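Local coordinates for DegV domain-containing protein Cgl2349/cg2579 (PDB 3EGL), which binds long-chain fatty acids such as palmitate and may take part in lipid transport or fatty acid metabolism, at residues V8-S13 / A108-A113; G65-H70 / D128-T133; L102-G107 / M239-D244; V208-G213 / N230-G235. All coordinates share one frame; numbering follows the deposited sequence.

Interaction 1: V8-S13 / A108-A113; sequences VIVDSS and AAAMAA
Val8 and Val10 lean against Ala110 and Ala113 where strand 7-11 packs against helix 104-116, one of the helix-on-sheet layers of the alpha-beta-alpha sandwich of this DegV protein. Strand and helix are nearly antiparallel, at 168°, and their short axes approach to 8.9 Å, a spacing consistent with the small alanines on the helix face.

Val8 is the first contact along the strand, and its two methyls divide the work. CG1, held opposite the backbone N by a chi1 of 179°, packs 4.0 Å from Ala110 CB, while CG2 turns to the next helical turn and meets Ala113 CB at 4.2 Å. The valine thus straddles two alanines three residues apart. Ile9 points to the other side of the sheet, onto Ile29 and Val66, and its backbone is paired with Leu67 and Leu69 of the neighbouring parallel strand. Val10 then returns to the helix side. Its CG1 projects onto the same Ala110 methyl that Val8 CG1 touches, and more closely, so that one alanine is bordered by two valines of the strand. Beyond Val10 the chain turns away from helix 104-116: Asp11 OD2 is bonded to His70 ND1 and to Ile71 N, and Ser12 OG to Asp244 OD2. The tightest approach across the contact is that of Val10 CG1 to Ala110 CB, 3.5 Å.

Interaction 2: G65-H70 / D128-T133; sequences GVLALH and DIAVDT
A helix packed on one face of a mainly parallel sheet brings Leu67 and Leu69 of strand 66-69 up to Ala130 of helix 123-133. The whole contact rests on one methyl group and two leucine branches. Ala130 CB lies 4.0 Å from Leu67 CD2 and 3.9 Å from Leu69 CD2, and these two terminal methyls, 5.0 Å from each other, leave the alanine methyl to settle against both.

The leucines come from alternate positions of the strand, on the same side of the sheet, and take different routes to the same methyl. In Leu67 CG stands opposite the backbone N, at a chi1 of -168°; in Leu69 it stands opposite the carbonyl carbon instead, with chi2 at 101°, well off a staggered value. Strand 66-69 lies between 7-11 and 94-97 in the five-stranded sheet of the sandwich, and the same leucines also touch the preceding helix: Leu67 meets Ala113 and Leu69 meets Val106. Two successive helices thereby share one apolar sheet face, with 8.6 Å between Leu69 CA and Ala130 CA.

The strand's other face is turned to helix 47-60, where Ala68 touches Tyr54 and His70 NE2 bonds to Tyr54 OH. Asp132, partly exposed on helix 123-133, forms a salt bridge through OD2 with Arg136 NH1.

Interaction 3: L102-G107 / M239-D244; sequences LGMAVG and MSVDID
Met104, a selenomethionine in the first turn of helix 104-116, reaches from that helix to Val241 and Met239 on strand 237-242, an outermost strand of the six-stranded sheet of the sandwich. It has by far the largest share of the buried surface. Its chain is bent twice, with chi2 at -67° and chi3 at -58°, so successive parts of one side chain serve two partners.

Near the backbone, Met104 CG sits against both branches of Val241, 3.7 Å from CG2 and 3.8 Å from CG1. Farther out, Met104 CE meets the selenium of Met239, also a selenomethionine, at 3.7 Å (CE to SE). Met239 is extended beyond CG and crosses the bent Met104 chain at about a right angle. The Met104 side chain also touches Ala211 and Ser259 on strands 209-215 and 255-261 of the same sheet, and lies about 7 Å from the bound palmitate.

Gly103 holds the N-cap position of the helix, and its O accepts the N-H of Gly107. The helix surface is bare of a side chain at Gly107, and Met104 SE bends over it, 4.0 Å from Gly107 CA.

Interaction 4: V208-G213 / N230-G235; sequences VFIAIG and NALPEG
Val208 and Ile210 receive Leu232 at the point where a beta-alpha-beta crossover turns back to its sheet: strand 209-215 leads through helix 224-231 to strand 237-242, its parallel neighbour. Leu232 is the first residue after the helix to leave helical geometry, and its side chain points into the layer between helix and sheet as the chain returns.

The tight part involves three buried residues. Leu232 CD2 and the Ile210 chain meet tip to tip, CD2 being 4.0 Å from both Ile210 CG1 and Ile210 CD1. Val208 comes at the leucine from another direction, crossing it at about a right angle, with its CG2 4.0 Å from Leu232 CG. The leucine has an unusual shape here, chi1 at -103° and chi2 at 29°, both away from staggered values. Ala260 of strand 255-261 touches Val208 and Ile210 as well, extending the apolar cluster.

Toward solvent the fit relaxes. Pro233, only partly buried, touches the same valine through its CD and also meets Ala203 of helix 196-203, while Glu234 turns away and Gly235 lies exposed, adding a little buried surface but no close contact. The turn is tied polarly just beyond: Ser236 OG is hydrogen-bonded to Val208 N and to Pro233 O. The longest of these apolar approaches is that of Val208 CG2 to Pro233 CD, 4.3 Å.

Overall arrangement
All four contacts are apolar, and they span both sheets of the sandwich. Interactions 1 and 2 belong to the five-stranded sheet, on adjacent strands bonded through Ile9, Leu67 and Leu69, and meet the helices through alanine methyls. Interaction 3 uses the same helix as interaction 1 but joins it to the six-stranded sheet through two selenomethionines and Val241; it is the nearest of the four to the chain centre and to the palmitate. Interaction 4 is nested in the chain loop that interaction 3 closes and shares that sheet, yet lies farthest out, about 17 Å from the chain centre, with one flank open to solvent. Ser12 and Asp244 add a polar link between interactions 1 and 3.

Interaction 1: V8-S13 / A108-A113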
loop_
_atom_site.group_PDB
_atom_site.type_symbol
_atom_site.label_atom_id
_atom_site.label_comp_id
_atom_site.label_asym_id
_atom_site.label_seq_id
_atom_site.Cartn_x
_atom_site.Cartn_y
_atom_site.Cartn_z
ATOM N N VAL A 8 15.584 0.031 4.496
ATOM C CA VAL A 8 14.299 -0.113 3.817
ATOM C C VAL A 8 13.704 1.233 3.406
ATOM O O VAL A 8 13.710 2.198 4.175
ATOM C CB VAL A 8 13.304 -0.890 4.695
ATOM C CG1 VAL A 8 11.919 -1.031 3.999
ATOM C CG2 VAL A 8 13.886 -2.276 5.044
ATOM N N ILE A 9 13.217 1.286 2.171
ATOM C CA ILE A 9 12.659 2.505 1.583
ATOM C C ILE A 9 11.328 2.166 0.964
ATOM O O ILE A 9 11.213 1.166 0.245
ATOM C CB ILE A 9 13.551 3.077 0.446
ATOM C CG1 ILE A 9 14.998 3.243 0.928
ATOM C CG2 ILE A 9 13.030 4.445 -0.036
ATOM C CD1 ILE A 9 15.946 4.000 -0.110
ATOM N N VAL A 10 10.337 3.014 1.238
ATOM C CA VAL A 10 9.024 2.938 0.590
ATOM C C VAL A 10 8.696 4.337 0.079
ATOM O O VAL A 10 9.420 5.284 0.338
ATOM C CB VAL A 10 7.846 2.491 1.564
ATOM C CG1 VAL A 10 8.115 1.166 2.174
ATOM C CG2 VAL A 10 7.621 3.515 2.673
ATOM N N ASP A 11 7.581 4.451 -0.632
ATOM C CA ASP A 11 7.080 5.748 -1.008
ATOM C C ASP A 11 5.866 6.048 -0.105
ATOM O O ASP A 11 5.495 5.204 0.749
ATOM C CB ASP A 11 6.802 5.820 -2.512
ATOM C CG ASP A 11 5.741 4.805 -2.988
ATOM O OD1 ASP A 11 4.561 4.997 -2.600
ATOM O OD2 ASP A 11 6.070 3.852 -3.775
ATOM N N SER A 12 5.279 7.235 -0.266
ATOM C CA SER A 12 4.213 7.680 0.632
ATOM C C SER A 12 2.938 6.829 0.467
ATOM O O SER A 12 2.160 6.705 1.407
ATOM C CB SER A 12 3.907 9.167 0.420
ATOM O OG SER A 12 3.396 9.291 -0.895
ATOM N N SER A 13 2.741 6.244 -0.717
ATOM C CA SER A 13 1.590 5.373 -0.923
ATOM C C SER A 13 1.521 4.171 0.038
ATOM O O SER A 13 0.438 3.590 0.192
ATOM C CB SER A 13 1.467 4.867 -2.369
ATOM O OG SER A 13 2.482 3.932 -2.653
ATOM N N ALA A 108 3.129 -2.959 5.545
ATOM C CA ALA A 108 3.350 -4.170 6.360
ATOM C C ALA A 108 4.588 -4.951 5.935
ATOM O O ALA A 108 5.376 -5.397 6.798
ATOM C CB ALA A 108 2.096 -5.129 6.349
ATOM N N ALA A 109 4.748 -5.146 4.627
ATOM C CA ALA A 109 5.903 -5.891 4.103
ATOM C C ALA A 109 7.168 -5.140 4.467
ATOM O O ALA A 109 8.177 -5.754 4.795
ATOM C CB ALA A 109 5.801 -6.062 2.574
ATOM N N ALA A 110 7.105 -3.806 4.442
ATOM C CA ALA A 110 8.250 -2.996 4.806
ATOM C C ALA A 110 8.605 -3.119 6.290
ATOM O O ALA A 110 9.795 -3.197 6.653
ATOM C CB ALA A 110 8.018 -1.534 4.438
HETATM N N MSE A 111 7.590 -3.150 7.144
HETATM C CA MSE A 111 7.848 -3.268 8.595
HETATM C C MSE A 111 8.453 -4.641 8.918
HETATM O O MSE A 111 9.377 -4.751 9.717
HETATM C CB MSE A 111 6.561 -3.045 9.409
HETATM C CG MSE A 111 5.947 -1.635 9.261
HETATM SE SE MSE A 111 4.057 -1.632 9.803
HETATM C CE MSE A 111 4.327 -1.556 11.662
ATOM N N ALA A 112 7.948 -5.690 8.277
ATOM C CA ALA A 112 8.532 -7.020 8.478
ATOM C C ALA A 112 9.993 -7.047 7.970
ATOM O O ALA A 112 10.897 -7.550 8.632
ATOM C CB ALA A 112 7.648 -8.114 7.813
ATOM N N ALA A 113 10.232 -6.428 6.832
ATOM C CA ALA A 113 11.587 -6.349 6.303
ATOM C C ALA A 113 12.525 -5.522 7.196
ATOM O O ALA A 113 13.645 -5.976 7.505
ATOM C CB ALA A 113 11.551 -5.811 4.858
#

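Interaction 2: G65-H70 / D128-T133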
loop_
_atom_site.group_PDB
_atom_site.type_symbol
_atom_site.label_atom_id
_atom_site.label_comp_id
_atom_site.label_asym_id
_atom_site.label_seq_id
_atom_site.Cartn_x
_atom_site.Cartn_y
_atom_site.Cartn_z
ATOM N N GLY A 65 23.110 -2.622 1.574
ATOM C CA GLY A 65 21.969 -3.003 0.803
ATOM C C GLY A 65 20.754 -2.166 1.078
ATOM O O GLY A 65 20.527 -1.708 2.213
ATOM N N VAL A 66 19.980 -1.968 0.020
ATOM C CA VAL A 66 18.718 -1.245 0.095
ATOM C C VAL A 66 17.587 -2.094 -0.498
ATOM O O VAL A 66 17.680 -2.584 -1.623
ATOM C CB VAL A 66 18.806 0.131 -0.593
ATOM C CG1 VAL A 66 17.456 0.740 -0.770
ATOM C CG2 VAL A 66 19.685 1.053 0.221
ATOM N N LEU A 67 16.542 -2.263 0.292
ATOM C CA LEU A 67 15.305 -2.834 -0.167
ATOM C C LEU A 67 14.256 -1.740 -0.407
ATOM O O LEU A 67 13.912 -0.948 0.486
ATOM C CB LEU A 67 14.794 -3.856 0.874
ATOM C CG LEU A 67 13.659 -4.750 0.426
ATOM C CD1 LEU A 67 14.123 -5.711 -0.691
ATOM C CD2 LEU A 67 12.991 -5.510 1.626
ATOM N N ALA A 68 13.746 -1.696 -1.623
ATOM C CA ALA A 68 12.817 -0.636 -2.021
ATOM C C ALA A 68 11.457 -1.246 -2.336
ATOM O O ALA A 68 11.350 -2.203 -3.147
ATOM C CB ALA A 68 13.371 0.130 -3.258
ATOM N N LEU A 69 10.427 -0.709 -1.695
ATOM C CA LEU A 69 9.067 -1.206 -1.885
ATOM C C LEU A 69 8.118 -0.074 -2.273
ATOM O O LEU A 69 7.822 0.782 -1.464
ATOM C CB LEU A 69 8.552 -1.834 -0.605
ATOM C CG LEU A 69 9.296 -3.013 -0.002
ATOM C CD1 LEU A 69 10.110 -2.492 1.124
ATOM C CD2 LEU A 69 8.299 -4.044 0.489
ATOM N N HIS A 70 7.675 -0.099 -3.525
ATOM C CA HIS A 70 6.930 0.959 -4.172
ATOM C C HIS A 70 5.579 0.454 -4.620
ATOM O O HIS A 70 5.408 -0.744 -4.877
ATOM C CB HIS A 70 7.711 1.449 -5.391
ATOM C CG HIS A 70 8.982 2.151 -5.016
ATOM N ND1 HIS A 70 8.995 3.251 -4.179
ATOM C CD2 HIS A 70 10.276 1.902 -5.336
ATOM C CE1 HIS A 70 10.245 3.651 -4.006
ATOM N NE2 HIS A 70 11.042 2.849 -4.694
ATOM N N ASP A 128 12.876 -11.771 0.896
ATOM C CA ASP A 128 11.933 -12.871 1.005
ATOM C C ASP A 128 10.799 -12.632 2.013
ATOM O O ASP A 128 9.680 -13.045 1.765
ATOM C CB ASP A 128 12.653 -14.179 1.357
ATOM C CG ASP A 128 13.571 -14.631 0.267
ATOM O OD1 ASP A 128 13.196 -14.502 -0.918
ATOM O OD2 ASP A 128 14.680 -15.116 0.594
ATOM N N ILE A 129 11.105 -12.001 3.148
ATOM C CA ILE A 129 10.110 -11.701 4.179
ATOM C C ILE A 129 9.059 -10.749 3.600
ATOM O O ILE A 129 7.838 -11.002 3.708
ATOM C CB ILE A 129 10.795 -11.097 5.442
ATOM C CG1 ILE A 129 11.658 -12.165 6.116
ATOM C CG2 ILE A 129 9.794 -10.622 6.460
ATOM C CD1 ILE A 129 10.875 -13.427 6.516
ATOM N N ALA A 130 9.541 -9.681 2.961
ATOM C CA ALA A 130 8.667 -8.725 2.296
ATOM C C ALA A 130 7.757 -9.395 1.227
ATOM O O ALA A 130 6.549 -9.199 1.213
ATOM C CB ALA A 130 9.519 -7.561 1.689
ATOM N N VAL A 131 8.338 -10.220 0.365
ATOM C CA VAL A 131 7.561 -10.914 -0.656
ATOM C C VAL A 131 6.496 -11.842 -0.037
ATOM O O VAL A 131 5.347 -11.939 -0.525
ATOM C CB VAL A 131 8.519 -11.690 -1.607
ATOM C CG1 VAL A 131 7.785 -12.752 -2.472
ATOM C CG2 VAL A 131 9.248 -10.682 -2.447
ATOM N N ASP A 132 6.883 -12.528 1.032
ATOM C CA ASP A 132 5.967 -13.446 1.665
ATOM C C ASP A 132 4.814 -12.679 2.372
ATOM O O ASP A 132 3.653 -13.095 2.317
ATOM C CB ASP A 132 6.704 -14.362 2.620
ATOM C CG ASP A 132 5.825 -15.495 3.111
ATOM O OD1 ASP A 132 5.473 -16.382 2.287
ATOM O OD2 ASP A 132 5.469 -15.498 4.307
ATOM N N THR A 133 5.119 -11.536 2.978
ATOM C CA THR A 133 4.073 -10.756 3.601
ATOM C C THR A 133 3.051 -10.318 2.534
ATOM O O THR A 133 1.839 -10.395 2.769
ATOM C CB THR A 133 4.630 -9.504 4.343
ATOM O OG1 THR A 133 5.460 -9.917 5.437
ATOM C CG2 THR A 133 3.486 -8.684 4.897
#

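Interaction 3: L102-G107 / M239-D244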
loop_
_atom_site.group_PDB
_atom_site.type_symbol
_atom_site.label_atom_id
_atom_site.label_comp_id
_atom_site.label_asym_id
_atom_site.label_seq_id
_atom_site.Cartn_x
_atom_site.Cartn_y
_atom_site.Cartn_z
ATOM N N LEU A 102 -0.403 -1.652 -2.985
ATOM C CA LEU A 102 -0.216 -0.305 -2.502
ATOM C C LEU A 102 -0.754 -0.250 -1.078
ATOM O O LEU A 102 -1.471 -1.177 -0.630
ATOM C CB LEU A 102 -0.979 0.684 -3.399
ATOM C CG LEU A 102 -2.511 0.726 -3.269
ATOM C CD1 LEU A 102 -3.067 1.812 -4.171
ATOM C CD2 LEU A 102 -3.172 -0.624 -3.560
ATOM N N GLY A 103 -0.427 0.822 -0.363
ATOM C CA GLY A 103 -0.976 1.017 0.961
ATOM C C GLY A 103 -0.311 0.126 1.977
ATOM O O GLY A 103 0.810 -0.366 1.758
HETATM N N MSE A 104 -0.986 -0.083 3.100
HETATM C CA MSE A 104 -0.386 -0.853 4.178
HETATM C C MSE A 104 -0.103 -2.363 3.931
HETATM O O MSE A 104 0.641 -2.985 4.707
HETATM C CB MSE A 104 -1.178 -0.640 5.461
HETATM C CG MSE A 104 -0.929 0.689 6.141
HETATM SE SE MSE A 104 0.911 0.783 6.837
HETATM C CE MSE A 104 0.805 -0.782 8.008
ATOM N N ALA A 105 -0.614 -2.980 2.863
ATOM C CA ALA A 105 -0.042 -4.298 2.531
ATOM C C ALA A 105 1.501 -4.122 2.256
ATOM O O ALA A 105 2.361 -4.877 2.775
ATOM C CB ALA A 105 -0.770 -4.950 1.366
ATOM N N VAL A 106 1.844 -3.091 1.496
ATOM C CA VAL A 106 3.237 -2.722 1.306
ATOM C C VAL A 106 3.911 -2.203 2.576
ATOM O O VAL A 106 5.004 -2.683 2.928
ATOM C CB VAL A 106 3.375 -1.704 0.178
ATOM C CG1 VAL A 106 4.837 -1.333 -0.045
ATOM C CG2 VAL A 106 2.739 -2.309 -1.107
ATOM N N GLY A 107 3.293 -1.232 3.265
ATOM C CA GLY A 107 3.789 -0.812 4.574
ATOM C C GLY A 107 4.052 -2.006 5.480
ATOM O O GLY A 107 5.097 -2.082 6.115
HETATM N N MSE A 239 -4.693 -1.653 13.297
HETATM C CA MSE A 239 -3.933 -0.448 13.237
HETATM C C MSE A 239 -4.707 0.600 12.399
HETATM O O MSE A 239 -5.398 0.264 11.448
HETATM C CB MSE A 239 -2.612 -0.845 12.607
HETATM C CG MSE A 239 -1.709 0.256 12.331
HETATM SE SE MSE A 239 -0.126 -0.452 11.590
HETATM C CE MSE A 239 0.824 1.196 11.735
ATOM N N SER A 240 -4.621 1.864 12.772
ATOM C CA SER A 240 -5.231 2.948 11.998
ATOM C C SER A 240 -4.176 3.675 11.190
ATOM O O SER A 240 -3.124 3.960 11.721
ATOM C CB SER A 240 -5.820 3.977 12.944
ATOM O OG SER A 240 -6.965 3.445 13.552
ATOM N N VAL A 241 -4.459 3.993 9.925
ATOM C CA VAL A 241 -3.572 4.841 9.130
ATOM C C VAL A 241 -4.382 5.860 8.349
ATOM O O VAL A 241 -5.596 5.737 8.168
ATOM C CB VAL A 241 -2.626 4.038 8.180
ATOM C CG1 VAL A 241 -1.696 3.151 8.953
ATOM C CG2 VAL A 241 -3.411 3.222 7.141
ATOM N N ASP A 242 -3.698 6.909 7.929
ATOM C CA ASP A 242 -4.270 7.891 7.045
ATOM C C ASP A 242 -3.864 7.496 5.673
ATOM O O ASP A 242 -2.702 7.119 5.445
ATOM C CB ASP A 242 -3.667 9.249 7.327
ATOM C CG ASP A 242 -4.085 9.789 8.658
ATOM O OD1 ASP A 242 -5.244 9.548 9.076
ATOM O OD2 ASP A 242 -3.260 10.482 9.279
ATOM N N ILE A 243 -4.822 7.574 4.760
ATOM C CA ILE A 243 -4.552 7.361 3.360
ATOM C C ILE A 243 -3.668 8.499 2.831
ATOM O O ILE A 243 -3.960 9.684 3.021
ATOM C CB ILE A 243 -5.859 7.215 2.562
ATOM C CG1 ILE A 243 -6.536 5.857 2.921
ATOM C CG2 ILE A 243 -5.565 7.308 1.062
ATOM C CD1 ILE A 243 -8.060 5.664 2.472
ATOM N N ASP A 244 -2.561 8.122 2.199
ATOM C CA ASP A 244 -1.604 9.075 1.617
ATOM C C ASP A 244 -2.366 10.150 0.813
ATOM O O ASP A 244 -3.193 9.815 0.006
ATOM C CB ASP A 244 -0.574 8.306 0.751
ATOM C CG ASP A 244 0.382 9.221 -0.029
ATOM O OD1 ASP A 244 0.594 10.411 0.326
ATOM O OD2 ASP A 244 0.939 8.753 -1.049
#

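Interaction 4: V208-G213 / N230-G235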
loop_
_atom_site.group_PDB
_atom_site.type_symbol
_atom_site.label_atom_id
_atom_site.label_comp_id
_atom_site.label_asym_id
_atom_site.label_seq_id
_atom_site.Cartn_x
_atom_site.Cartn_y
_atom_site.Cartn_z
ATOM N N VAL A 208 -5.768 -12.236 11.994
ATOM C CA VAL A 208 -5.391 -11.450 10.862
ATOM C C VAL A 208 -4.703 -10.207 11.392
ATOM O O VAL A 208 -5.012 -9.722 12.471
ATOM C CB VAL A 208 -6.660 -10.977 10.114
ATOM C CG1 VAL A 208 -6.291 -10.314 8.779
ATOM C CG2 VAL A 208 -7.625 -12.142 9.881
ATOM N N PHE A 209 -3.790 -9.646 10.628
ATOM C CA PHE A 209 -3.345 -8.304 10.958
ATOM C C PHE A 209 -4.023 -7.271 10.025
ATOM O O PHE A 209 -3.984 -7.428 8.813
ATOM C CB PHE A 209 -1.821 -8.223 10.924
ATOM C CG PHE A 209 -1.286 -6.821 10.885
ATOM C CD1 PHE A 209 -1.039 -6.125 12.062
ATOM C CD2 PHE A 209 -1.029 -6.192 9.673
ATOM C CE1 PHE A 209 -0.524 -4.826 12.027
ATOM C CE2 PHE A 209 -0.528 -4.886 9.637
ATOM C CZ PHE A 209 -0.282 -4.203 10.831
ATOM N N ILE A 210 -4.603 -6.210 10.592
ATOM C CA ILE A 210 -5.376 -5.259 9.808
ATOM C C ILE A 210 -4.985 -3.798 9.979
ATOM O O ILE A 210 -4.904 -3.267 11.090
ATOM C CB ILE A 210 -6.898 -5.310 10.181
ATOM C CG1 ILE A 210 -7.485 -6.695 9.973
ATOM C CG2 ILE A 210 -7.696 -4.286 9.347
ATOM C CD1 ILE A 210 -7.835 -6.989 8.524
ATOM N N ALA A 211 -4.854 -3.115 8.855
ATOM C CA ALA A 211 -4.601 -1.689 8.876
ATOM C C ALA A 211 -5.763 -0.999 8.180
ATOM O O ALA A 211 -6.057 -1.257 6.993
ATOM C CB ALA A 211 -3.279 -1.374 8.203
ATOM N N ILE A 212 -6.444 -0.125 8.911
ATOM C CA ILE A 212 -7.579 0.532 8.316
ATOM C C ILE A 212 -7.182 1.935 7.976
ATOM O O ILE A 212 -6.727 2.679 8.854
ATOM C CB ILE A 212 -8.782 0.524 9.249
ATOM C CG1 ILE A 212 -9.341 -0.899 9.323
ATOM C CG2 ILE A 212 -9.875 1.499 8.742
ATOM C CD1 ILE A 212 -10.132 -1.169 10.608
ATOM N N GLY A 213 -7.342 2.279 6.704
ATOM C CA GLY A 213 -6.984 3.596 6.195
ATOM C C GLY A 213 -8.218 4.435 5.982
ATOM O O GLY A 213 -9.298 3.923 5.631
ATOM N N ASN A 230 -15.516 -7.651 15.827
ATOM C CA ASN A 230 -16.503 -8.677 16.144
ATOM C C ASN A 230 -16.429 -9.862 15.216
ATOM O O ASN A 230 -16.706 -10.970 15.627
ATOM C CB ASN A 230 -17.933 -8.121 16.106
ATOM C CG ASN A 230 -18.101 -6.881 16.969
ATOM O OD1 ASN A 230 -17.459 -6.738 18.032
ATOM N ND2 ASN A 230 -18.951 -5.958 16.506
ATOM N N ALA A 231 -16.082 -9.638 13.957
ATOM C CA ALA A 231 -16.196 -10.723 13.000
ATOM C C ALA A 231 -14.924 -11.572 12.788
ATOM O O ALA A 231 -15.016 -12.741 12.418
ATOM C CB ALA A 231 -16.741 -10.212 11.701
ATOM N N LEU A 232 -13.750 -10.999 13.038
ATOM C CA LEU A 232 -12.502 -11.667 12.710
ATOM C C LEU A 232 -12.053 -12.553 13.849
ATOM O O LEU A 232 -12.383 -12.255 14.995
ATOM C CB LEU A 232 -11.425 -10.626 12.364
ATOM C CG LEU A 232 -11.121 -10.470 10.867
ATOM C CD1 LEU A 232 -12.315 -10.799 9.979
ATOM C CD2 LEU A 232 -10.603 -9.086 10.564
ATOM N N PRO A 233 -11.260 -13.618 13.556
ATOM C CA PRO A 233 -10.873 -14.546 14.640
ATOM C C PRO A 233 -10.120 -13.855 15.765
ATOM O O PRO A 233 -9.391 -12.890 15.529
ATOM C CB PRO A 233 -9.968 -15.558 13.934
ATOM C CG PRO A 233 -10.345 -15.490 12.515
ATOM C CD PRO A 233 -10.695 -14.051 12.261
ATOM N N GLU A 234 -10.320 -14.338 16.985
ATOM C CA GLU A 234 -9.702 -13.779 18.175
ATOM C C GLU A 234 -8.202 -13.697 18.018
ATOM O O GLU A 234 -7.596 -14.578 17.417
ATOM C CB GLU A 234 -10.010 -14.649 19.390
ATOM C CG GLU A 234 -11.387 -14.448 19.962
ATOM C CD GLU A 234 -11.731 -15.525 20.986
ATOM O OE1 GLU A 234 -10.849 -15.889 21.817
ATOM O OE2 GLU A 234 -12.884 -16.010 20.953
ATOM N N GLY A 235 -7.619 -12.651 18.599
ATOM C CA GLY A 235 -6.185 -12.394 18.512
ATOM C C GLY A 235 -5.757 -11.637 17.263
ATOM O O GLY A 235 -4.588 -11.622 16.942
#